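Local coordinates for protein 3-guanidinopropionase (Pseudomonas aeruginosa, PDB 3NIQ) that hydrolyses 3-guanidinopropanoate to beta-alanine and urea, using two manganese ions in each subunit of a homohexamer, at residues Asp4-Pro8 / Tyr80-Val85; Val42-Thr48 / Gly124-Val128; Arg140-Met144 / Leu177-Thr183. All coordinates share one frame; numbering follows the deposited sequence.

Interaction 1: residues Asp4-Pro8 / Tyr80-Val85; sequences DHPQP and YDLVRV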
loop_
_atom_site.group_PDB
_atom_site.type_symbol
_atom_site.label_atom_id
_atom_site.label_comp_id
_atom_site.label_asym_id
_atom_site.label_seq_id
_atom_site.Cartn_x
_atom_site.Cartn_y
_atom_site.Cartn_z
ATOM N N ASP A 4 -43.787 0.727 4.667
ATOM C CA ASP A 4 -43.027 -0.243 5.532
ATOM C C ASP A 4 -42.016 -1.108 4.750
ATOM O O ASP A 4 -41.697 -2.225 5.156
ATOM C CB ASP A 4 -43.982 -1.126 6.368
ATOM C CG ASP A 4 -44.896 -2.007 5.510
ATOM O OD1 ASP A 4 -45.164 -1.670 4.333
ATOM O OD2 ASP A 4 -45.358 -3.047 6.029
ATOM N N HIS A 5 -41.519 -0.586 3.633
ATOM C CA HIS A 5 -40.421 -1.236 2.916
ATOM C C HIS A 5 -39.200 -1.266 3.833
ATOM O O HIS A 5 -39.081 -0.420 4.712
ATOM C CB HIS A 5 -40.105 -0.464 1.639
ATOM C CG HIS A 5 -41.218 -0.476 0.633
ATOM N ND1 HIS A 5 -41.084 0.063 -0.629
ATOM C CD2 HIS A 5 -42.478 -0.977 0.696
ATOM C CE1 HIS A 5 -42.214 -0.100 -1.301
ATOM N NE2 HIS A 5 -43.077 -0.724 -0.517
ATOM N N PRO A 6 -38.298 -2.248 3.654
ATOM C CA PRO A 6 -37.019 -2.131 4.376
ATOM C C PRO A 6 -36.330 -0.818 4.002
ATOM O O PRO A 6 -36.513 -0.320 2.895
ATOM C CB PRO A 6 -36.214 -3.326 3.859
ATOM C CG PRO A 6 -37.279 -4.335 3.460
ATOM C CD PRO A 6 -38.374 -3.486 2.849
ATOM N N GLN A 7 -35.599 -0.235 4.945
ATOM C CA GLN A 7 -34.868 0.995 4.690
ATOM C C GLN A 7 -33.455 0.800 5.245
ATOM O O GLN A 7 -33.275 0.070 6.224
ATOM C CB GLN A 7 -35.529 2.211 5.384
ATOM C CG GLN A 7 -36.948 2.601 4.901
ATOM C CD GLN A 7 -36.990 3.208 3.504
ATOM O OE1 GLN A 7 -36.069 3.890 3.069
ATOM N NE2 GLN A 7 -38.081 2.966 2.799
ATOM N N PRO A 8 -32.458 1.452 4.624
ATOM C CA PRO A 8 -31.084 1.423 5.125
ATOM C C PRO A 8 -31.031 2.011 6.528
ATOM O O PRO A 8 -31.922 2.777 6.884
ATOM C CB PRO A 8 -30.337 2.383 4.179
ATOM C CG PRO A 8 -31.190 2.498 2.966
ATOM C CD PRO A 8 -32.604 2.339 3.451
ATOM N N TYR A 80 -35.770 2.371 -2.304
ATOM C CA TYR A 80 -36.312 1.690 -1.147
ATOM C C TYR A 80 -37.753 2.093 -0.853
ATOM O O TYR A 80 -38.461 1.333 -0.204
ATOM C CB TYR A 80 -35.415 1.903 0.071
ATOM C CG TYR A 80 -33.955 1.762 -0.288
ATOM C CD1 TYR A 80 -33.438 0.545 -0.761
ATOM C CD2 TYR A 80 -33.093 2.848 -0.183
ATOM C CE1 TYR A 80 -32.085 0.433 -1.108
ATOM C CE2 TYR A 80 -31.764 2.744 -0.536
ATOM C CZ TYR A 80 -31.265 1.540 -0.999
ATOM O OH TYR A 80 -29.945 1.452 -1.351
ATOM N N ASP A 81 -38.164 3.281 -1.311
ATOM C CA ASP A 81 -39.572 3.706 -1.223
ATOM C C ASP A 81 -40.384 3.073 -2.335
ATOM O O ASP A 81 -41.505 2.623 -2.096
ATOM C CB ASP A 81 -39.732 5.235 -1.268
ATOM C CG ASP A 81 -39.193 5.922 -0.016
ATOM O OD1 ASP A 81 -39.175 5.297 1.059
ATOM O OD2 ASP A 81 -38.788 7.093 -0.114
ATOM N N LEU A 82 -39.798 3.000 -3.532
ATOM C CA LEU A 82 -40.464 2.386 -4.679
ATOM C C LEU A 82 -40.816 0.923 -4.457
ATOM O O LEU A 82 -41.939 0.516 -4.731
ATOM C CB LEU A 82 -39.625 2.508 -5.955
ATOM C CG LEU A 82 -39.721 3.794 -6.737
ATOM C CD1 LEU A 82 -39.061 3.576 -8.104
ATOM C CD2 LEU A 82 -41.207 4.192 -6.889
ATOM N N VAL A 83 -39.861 0.133 -3.971
ATOM C CA VAL A 83 -40.064 -1.322 -3.829
ATOM C C VAL A 83 -39.330 -1.852 -2.609
ATOM O O VAL A 83 -38.585 -1.110 -1.954
ATOM C CB VAL A 83 -39.570 -2.104 -5.089
ATOM C CG1 VAL A 83 -40.186 -1.531 -6.359
ATOM C CG2 VAL A 83 -38.037 -2.078 -5.182
ATOM N N ARG A 84 -39.545 -3.128 -2.296
ATOM C CA ARG A 84 -38.859 -3.768 -1.187
ATOM C C ARG A 84 -37.494 -4.320 -1.613
ATOM O O ARG A 84 -37.404 -5.216 -2.472
ATOM C CB ARG A 84 -39.721 -4.884 -0.608
ATOM C CG ARG A 84 -41.100 -4.404 -0.103
ATOM C CD ARG A 84 -41.966 -5.591 0.322
ATOM N NE ARG A 84 -41.226 -6.437 1.261
ATOM C CZ ARG A 84 -41.211 -6.280 2.586
ATOM N NH1 ARG A 84 -41.927 -5.310 3.156
ATOM N NH2 ARG A 84 -40.495 -7.114 3.342
ATOM N N VAL A 85 -36.448 -3.775 -0.993
ATOM C CA VAL A 85 -35.050 -4.132 -1.272
ATOM C C VAL A 85 -34.411 -4.683 -0.005
ATOM O O VAL A 85 -34.664 -4.195 1.110
ATOM C CB VAL A 85 -34.233 -2.906 -1.769
ATOM C CG1 VAL A 85 -32.875 -3.348 -2.360
ATOM C CG2 VAL A 85 -35.015 -2.138 -2.828
HETATM O O HOH W 1 -36.938 -1.358 0.430
#

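Interaction 2: residues Val42-Thr48 / Gly124-Val128; sequences VPWDGGT and GDHLV. With MN (manganese (II) ion), chain D.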
loop_
_atom_site.group_PDB
_atom_site.type_symbol
_atom_site.label_atom_id
_atom_site.label_comp_id
_atom_site.label_asym_id
_atom_site.label_seq_id
_atom_site.Cartn_x
_atom_site.Cartn_y
_atom_site.Cartn_z
ATOM N N VAL A 42 -22.087 -13.152 -4.780
ATOM C CA VAL A 42 -21.639 -14.455 -5.265
ATOM C C VAL A 42 -20.116 -14.559 -5.178
ATOM O O VAL A 42 -19.391 -14.276 -6.153
ATOM C CB VAL A 42 -22.107 -14.731 -6.665
ATOM C CG1 VAL A 42 -21.840 -16.198 -6.983
ATOM C CG2 VAL A 42 -23.601 -14.378 -6.808
ATOM N N PRO A 43 -19.629 -14.964 -4.003
ATOM C CA PRO A 43 -18.206 -14.889 -3.688
ATOM C C PRO A 43 -17.474 -16.082 -4.277
ATOM O O PRO A 43 -17.146 -17.018 -3.566
ATOM C CB PRO A 43 -18.195 -14.906 -2.156
ATOM C CG PRO A 43 -19.437 -15.702 -1.778
ATOM C CD PRO A 43 -20.451 -15.358 -2.830
ATOM N N TRP A 44 -17.219 -16.035 -5.583
ATOM C CA TRP A 44 -16.765 -17.214 -6.304
ATOM C C TRP A 44 -15.858 -16.824 -7.464
ATOM O O TRP A 44 -16.233 -16.022 -8.331
ATOM C CB TRP A 44 -17.987 -17.983 -6.807
ATOM C CG TRP A 44 -17.655 -19.229 -7.569
ATOM C CD1 TRP A 44 -16.800 -20.222 -7.185
ATOM C CD2 TRP A 44 -18.195 -19.629 -8.835
ATOM N NE1 TRP A 44 -16.768 -21.215 -8.140
ATOM C CE2 TRP A 44 -17.609 -20.874 -9.164
ATOM C CE3 TRP A 44 -19.119 -19.053 -9.728
ATOM C CZ2 TRP A 44 -17.907 -21.558 -10.344
ATOM C CZ3 TRP A 44 -19.428 -19.748 -10.906
ATOM C CH2 TRP A 44 -18.824 -20.992 -11.192
ATOM N N ASP A 45 -14.638 -17.343 -7.464
ATOM C CA ASP A 45 -13.714 -17.037 -8.568
ATOM C C ASP A 45 -13.049 -18.295 -9.138
ATOM O O ASP A 45 -11.945 -18.242 -9.696
ATOM C CB ASP A 45 -12.680 -15.954 -8.164
ATOM C CG ASP A 45 -11.841 -16.351 -6.938
ATOM O OD1 ASP A 45 -11.780 -17.559 -6.585
ATOM O OD2 ASP A 45 -11.247 -15.437 -6.321
ATOM N N GLY A 46 -13.743 -19.422 -9.009
ATOM C CA GLY A 46 -13.297 -20.698 -9.608
ATOM C C GLY A 46 -13.023 -20.613 -11.116
ATOM O O GLY A 46 -12.173 -21.342 -11.650
ATOM N N GLY A 47 -13.722 -19.720 -11.809
ATOM C CA GLY A 47 -13.529 -19.549 -13.251
ATOM C C GLY A 47 -12.303 -18.720 -13.635
ATOM O O GLY A 47 -12.037 -18.511 -14.834
ATOM N N THR A 48 -11.550 -18.232 -12.646
ATOM C CA THR A 48 -10.469 -17.294 -12.949
ATOM C C THR A 48 -9.186 -17.980 -13.463
ATOM O O THR A 48 -8.583 -18.805 -12.776
ATOM C CB THR A 48 -10.183 -16.328 -11.754
ATOM O OG1 THR A 48 -11.314 -15.453 -11.586
ATOM C CG2 THR A 48 -8.948 -15.498 -12.049
ATOM N N GLY A 124 -17.166 -11.822 -7.127
ATOM C CA GLY A 124 -17.143 -12.993 -8.010
ATOM C C GLY A 124 -16.673 -12.614 -9.400
ATOM O O GLY A 124 -16.829 -11.454 -9.825
ATOM N N ASP A 125 -16.086 -13.574 -10.106
ATOM C CA ASP A 125 -15.688 -13.358 -11.479
ATOM C C ASP A 125 -16.886 -13.567 -12.409
ATOM O O ASP A 125 -17.973 -13.928 -11.948
ATOM C CB ASP A 125 -14.495 -14.256 -11.847
ATOM C CG ASP A 125 -14.874 -15.750 -11.956
ATOM O OD1 ASP A 125 -16.038 -16.090 -12.237
ATOM O OD2 ASP A 125 -13.984 -16.592 -11.760
ATOM N N HIS A 126 -16.702 -13.362 -13.708
ATOM C CA HIS A 126 -17.857 -13.288 -14.614
ATOM C C HIS A 126 -18.534 -14.646 -14.854
ATOM O O HIS A 126 -19.662 -14.699 -15.358
ATOM C CB HIS A 126 -17.479 -12.651 -15.953
ATOM C CG HIS A 126 -18.478 -11.649 -16.424
ATOM N ND1 HIS A 126 -18.118 -10.479 -17.056
ATOM C CD2 HIS A 126 -19.825 -11.606 -16.276
ATOM C CE1 HIS A 126 -19.206 -9.771 -17.314
ATOM N NE2 HIS A 126 -20.253 -10.427 -16.839
ATOM N N LEU A 127 -17.884 -15.735 -14.458
ATOM C CA LEU A 127 -18.527 -17.051 -14.601
ATOM C C LEU A 127 -19.788 -17.132 -13.749
ATOM O O LEU A 127 -20.720 -17.878 -14.064
ATOM C CB LEU A 127 -17.547 -18.214 -14.317
ATOM C CG LEU A 127 -18.147 -19.617 -14.485
ATOM C CD1 LEU A 127 -18.636 -19.836 -15.929
ATOM C CD2 LEU A 127 -17.140 -20.736 -14.072
ATOM N N VAL A 128 -19.848 -16.322 -12.695
ATOM C CA VAL A 128 -21.034 -16.286 -11.848
ATOM C C VAL A 128 -22.319 -15.954 -12.625
ATOM O O VAL A 128 -23.427 -16.370 -12.234
ATOM C CB VAL A 128 -20.879 -15.289 -10.674
ATOM C CG1 VAL A 128 -20.390 -13.941 -11.165
ATOM C CG2 VAL A 128 -22.231 -15.085 -10.015
HETATM MN MN MN D . -16.084 -10.231 -17.912
HETATM O O HOH W 2 -15.930 -18.465 -11.193
HETATM O O HOH W 3 -13.859 -10.654 -18.766
#

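Interaction 3: residues Arg140-Met144 / Leu177-Thr183; sequences RPLGM and LLDPLRT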
loop_
_atom_site.group_PDB
_atom_site.type_symbol
_atom_site.label_atom_id
_atom_site.label_comp_id
_atom_site.label_asym_id
_atom_site.label_seq_id
_atom_site.Cartn_x
_atom_site.Cartn_y
_atom_site.Cartn_z
ATOM N N ARG A 140 -37.638 -18.265 -20.796
ATOM C CA ARG A 140 -37.481 -17.470 -21.994
ATOM C C ARG A 140 -36.080 -16.891 -22.076
ATOM O O ARG A 140 -35.518 -16.599 -21.071
ATOM C CB ARG A 140 -38.520 -16.347 -22.062
ATOM C CG ARG A 140 -38.501 -15.368 -20.913
ATOM C CD ARG A 140 -39.477 -14.207 -21.049
ATOM N NE ARG A 140 -39.354 -13.302 -19.930
ATOM C CZ ARG A 140 -40.086 -12.239 -19.718
ATOM N NH1 ARG A 140 -41.010 -11.885 -20.574
ATOM N NH2 ARG A 140 -39.895 -11.527 -18.657
ATOM N N PRO A 141 -35.498 -16.692 -23.240
ATOM C CA PRO A 141 -34.157 -16.124 -23.304
ATOM C C PRO A 141 -34.096 -14.649 -22.891
ATOM O O PRO A 141 -35.094 -13.916 -22.986
ATOM C CB PRO A 141 -33.765 -16.293 -24.782
ATOM C CG PRO A 141 -35.099 -16.449 -25.533
ATOM C CD PRO A 141 -35.951 -17.210 -24.555
ATOM N N LEU A 142 -32.914 -14.230 -22.442
ATOM C CA LEU A 142 -32.689 -12.856 -21.980
ATOM C C LEU A 142 -32.006 -12.080 -23.086
ATOM O O LEU A 142 -31.280 -12.669 -23.901
ATOM C CB LEU A 142 -31.742 -12.858 -20.743
ATOM C CG LEU A 142 -32.208 -13.527 -19.460
ATOM C CD1 LEU A 142 -31.055 -13.708 -18.468
ATOM C CD2 LEU A 142 -33.336 -12.756 -18.809
ATOM N N GLY A 143 -32.251 -10.776 -23.136
ATOM C CA GLY A 143 -31.362 -9.850 -23.837
ATOM C C GLY A 143 -30.312 -9.350 -22.831
ATOM O O GLY A 143 -30.455 -9.567 -21.610
ATOM N N MET A 144 -29.257 -8.690 -23.302
ATOM C CA MET A 144 -28.260 -8.153 -22.353
ATOM C C MET A 144 -27.516 -6.924 -22.865
ATOM O O MET A 144 -27.216 -6.831 -24.043
ATOM C CB MET A 144 -27.270 -9.252 -21.949
ATOM C CG MET A 144 -26.112 -8.792 -21.049
ATOM S SD MET A 144 -25.020 -10.146 -20.576
ATOM C CE MET A 144 -24.197 -10.509 -22.121
ATOM N N LEU A 177 -30.116 -19.461 -23.350
ATOM C CA LEU A 177 -30.518 -18.594 -22.237
ATOM C C LEU A 177 -30.396 -17.127 -22.575
ATOM O O LEU A 177 -31.073 -16.280 -21.991
ATOM C CB LEU A 177 -29.647 -18.878 -21.006
ATOM C CG LEU A 177 -29.519 -20.350 -20.601
ATOM C CD1 LEU A 177 -28.303 -20.529 -19.686
ATOM C CD2 LEU A 177 -30.820 -20.848 -19.913
ATOM N N LEU A 178 -29.477 -16.835 -23.485
ATOM C CA LEU A 178 -29.187 -15.494 -23.903
ATOM C C LEU A 178 -29.448 -15.395 -25.403
ATOM O O LEU A 178 -28.903 -16.175 -26.184
ATOM C CB LEU A 178 -27.723 -15.149 -23.609
ATOM C CG LEU A 178 -27.157 -13.817 -24.141
ATOM C CD1 LEU A 178 -27.901 -12.635 -23.545
ATOM C CD2 LEU A 178 -25.633 -13.704 -23.899
ATOM N N ASP A 179 -30.266 -14.420 -25.781
ATOM C CA ASP A 179 -30.579 -14.159 -27.184
ATOM C C ASP A 179 -29.469 -13.271 -27.793
ATOM O O ASP A 179 -29.376 -12.088 -27.499
ATOM C CB ASP A 179 -31.976 -13.510 -27.286
ATOM C CG ASP A 179 -32.351 -13.105 -28.719
ATOM O OD1 ASP A 179 -31.565 -13.352 -29.651
ATOM O OD2 ASP A 179 -33.422 -12.502 -28.898
ATOM N N PRO A 180 -28.631 -13.844 -28.668
ATOM C CA PRO A 180 -27.497 -13.071 -29.178
ATOM C C PRO A 180 -27.874 -11.817 -30.000
ATOM O O PRO A 180 -27.108 -10.854 -30.002
ATOM C CB PRO A 180 -26.715 -14.099 -30.022
ATOM C CG PRO A 180 -27.698 -15.118 -30.387
ATOM C CD PRO A 180 -28.688 -15.198 -29.250
ATOM N N LEU A 181 -29.034 -11.803 -30.661
ATOM C CA LEU A 181 -29.456 -10.583 -31.398
ATOM C C LEU A 181 -29.886 -9.462 -30.483
ATOM O O LEU A 181 -29.962 -8.319 -30.911
ATOM C CB LEU A 181 -30.610 -10.865 -32.378
ATOM C CG LEU A 181 -30.216 -10.952 -33.855
ATOM C CD1 LEU A 181 -29.422 -12.234 -34.098
ATOM C CD2 LEU A 181 -31.454 -10.915 -34.733
ATOM N N ARG A 182 -30.217 -9.782 -29.234
ATOM C CA ARG A 182 -30.503 -8.739 -28.279
ATOM C C ARG A 182 -29.351 -8.599 -27.269
ATOM O O ARG A 182 -29.562 -8.249 -26.120
ATOM C CB ARG A 182 -31.852 -8.986 -27.592
ATOM C CG ARG A 182 -33.020 -8.927 -28.592
ATOM C CD ARG A 182 -34.377 -8.699 -27.918
ATOM N NE ARG A 182 -34.608 -9.632 -26.831
ATOM C CZ ARG A 182 -34.527 -9.309 -25.538
ATOM N NH1 ARG A 182 -34.198 -8.065 -25.131
ATOM N NH2 ARG A 182 -34.760 -10.242 -24.654
ATOM N N THR A 183 -28.133 -8.872 -27.723
ATOM C CA THR A 183 -26.945 -8.715 -26.882
ATOM C C THR A 183 -26.034 -7.653 -27.465
ATOM O O THR A 183 -25.703 -7.663 -28.653
ATOM C CB THR A 183 -26.209 -10.054 -26.731
ATOM O OG1 THR A 183 -27.120 -11.019 -26.172
ATOM C CG2 THR A 183 -24.976 -9.922 -25.826
#

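Interaction 1: residues Asp4-Pro8 / Tyr80-Val85
His5 ND1 donates to Tyr80 O at 2.9 Å, the shortest hydrogen bond between the two segments. The bond is bent, with an angle of 137° at the hydrogen. The carbonyl oxygen lies close to the imidazole plane, but the nitrogen stands above the carbonyl plane and does not follow a lone pair. His5 CG lies anti to its own carbonyl carbon (chi1 -65°), which turns the ring in toward the carbonyls that end helix 79-82. CE1 of His5 is also close to one of them, Asp81 O, at 2.9 Å. Over one face of the ring sits Arg84 CG, a CH-pi contact with the centroid 4.1 Å away.

The segment 4-8 has no regular structure. It runs past the end of the short helix and the start of strand 85-90, an outermost strand of the parallel sheet within this chain. Pro6 CD lies over the centre of one face of the Arg84 guanidinium. That group is held from outside the contact, where NE bonds to Ala34 O. A water bridges the backbones: it accepts from Val85 N and lies 2.7 Å from Pro6 O, with Val83 O also in reach.

On the helix side, Gln7 NE2 makes a weak bond to Asp81 OD1 (3.1 Å). Pro8 CG lies over the Tyr80 ring, 4.0 Å from its centroid. Further along, Tyr80 packs on Phe304 and Leu307 of helix 294-317.

Interaction 2: residues Val42-Thr48 / Gly124-Val128
Two loops that follow parallel strands 37-42 and 118-123 meet here, and the second carries the manganese ligand His126. Asp125 joins them. Its backbone N donates to Trp44 O at 3.0 Å. Its carboxylate turns back to the other loop because CG sits between the backbone N and the carbonyl carbon (chi1 71°). OD2 then accepts from Thr48 OG1 at 2.9 Å through its anti lone pair. OD1 accepts from Leu127 N, which comes from above the carboxylate plane and closes an Asx turn. OD1 also accepts a hydrogen bond from a water that accepts from Gly47 N. The same water lies 3.3 Å over one face of the Trp44 indole. The carboxylate is thus buried but gripped by several donors.

Behind it the contact is apolar. Leu127 CD2 touches Trp44 CH2 at 3.3 Å, coming in at a slant to the indole. Val42 CG1 presses on Val128 CG2, also at 3.3 Å, which is tight for two carbons. Gly124, after a cis peptide bond, puts CA close to both Val42 O and Trp44 O. Its positive phi suits a glycine.

His126 faces away from the segment 42-48. Its ND1 binds manganese at 2.2 Å, and Asp148, Asp152 and Asp240 bind the same ion. NE2 bonds to Ser238 OG, which would steady the ring. Metal ligands on loops after the strands of a parallel alpha/beta sheet are typical of the binuclear manganese site of the arginase family.

Interaction 3: residues Arg140-Met144 / Leu177-Thr183
Leu142 O accepts from Asp179 N at 2.8 Å, a nearly straight bond at 173°. Leu142 N donates in turn to Leu177 O, and Met144 N to Arg182 O at 2.9 Å. These bonds go with two parallel bridges, Leu142 with Leu178 and Met144 with Thr183. Between them segment 177-183 turns a corner through two overlapping type I turns, Asp179 to Arg182 and Pro180 to Thr183.

The tight part is the buried face with Leu142, Met144, Leu178 and Thr183. Leu178 CD1 touches Met144 CB at 3.8 Å, and the two side chains cross at about a right angle. Met144 runs extended as far as SD and then bends (chi3 71°), which brings CE against Thr183 CG2. The Thr183 hydroxyl bonds to Asp179 O at 2.8 Å. Arg182 N reaches that oxygen from the opposite face of its plane.

The other side is partly open to solvent. It is looser at Pro141, whose CB comes no nearer to Asp179 CB than 4.1 Å. The Arg182 guanidinium covers Gly143 closely, with CA 3.2 Å above the plane and offset toward its rim. NH1 and NH2 of Arg182 are held by Val230 O and Pro234 O. Its link from NE to Asp179 OD2 is long.

Strand 142-147 runs between strands 235-240 and 183-188 of the central sheet. Helix 129-136 covers Leu142 and Met144, while helix 168-174 packs on Leu178 and Met144.

The three contacts lie at separate places on one parallel alpha/beta sheet. Interaction 2 is at the manganese site, since His126 is a ligand there. Interaction 3 lies at the start of strand 142-147, and its nearest atoms are about 6 Å from interaction 2. The Met144 side chain comes about 6 Å from that of His126 and about 9 Å from a manganese ion. Phe169 packs on Met144 and also meets the His126 ring edge-to-face, so it spans the two. Interaction 1 is remote from the metals, with its centre 29 Å from that of interaction 2 and 30 Å from that of interaction 3. It joins the N-terminal segment to the region around strand 85-90, outermost in the sheet of this chain.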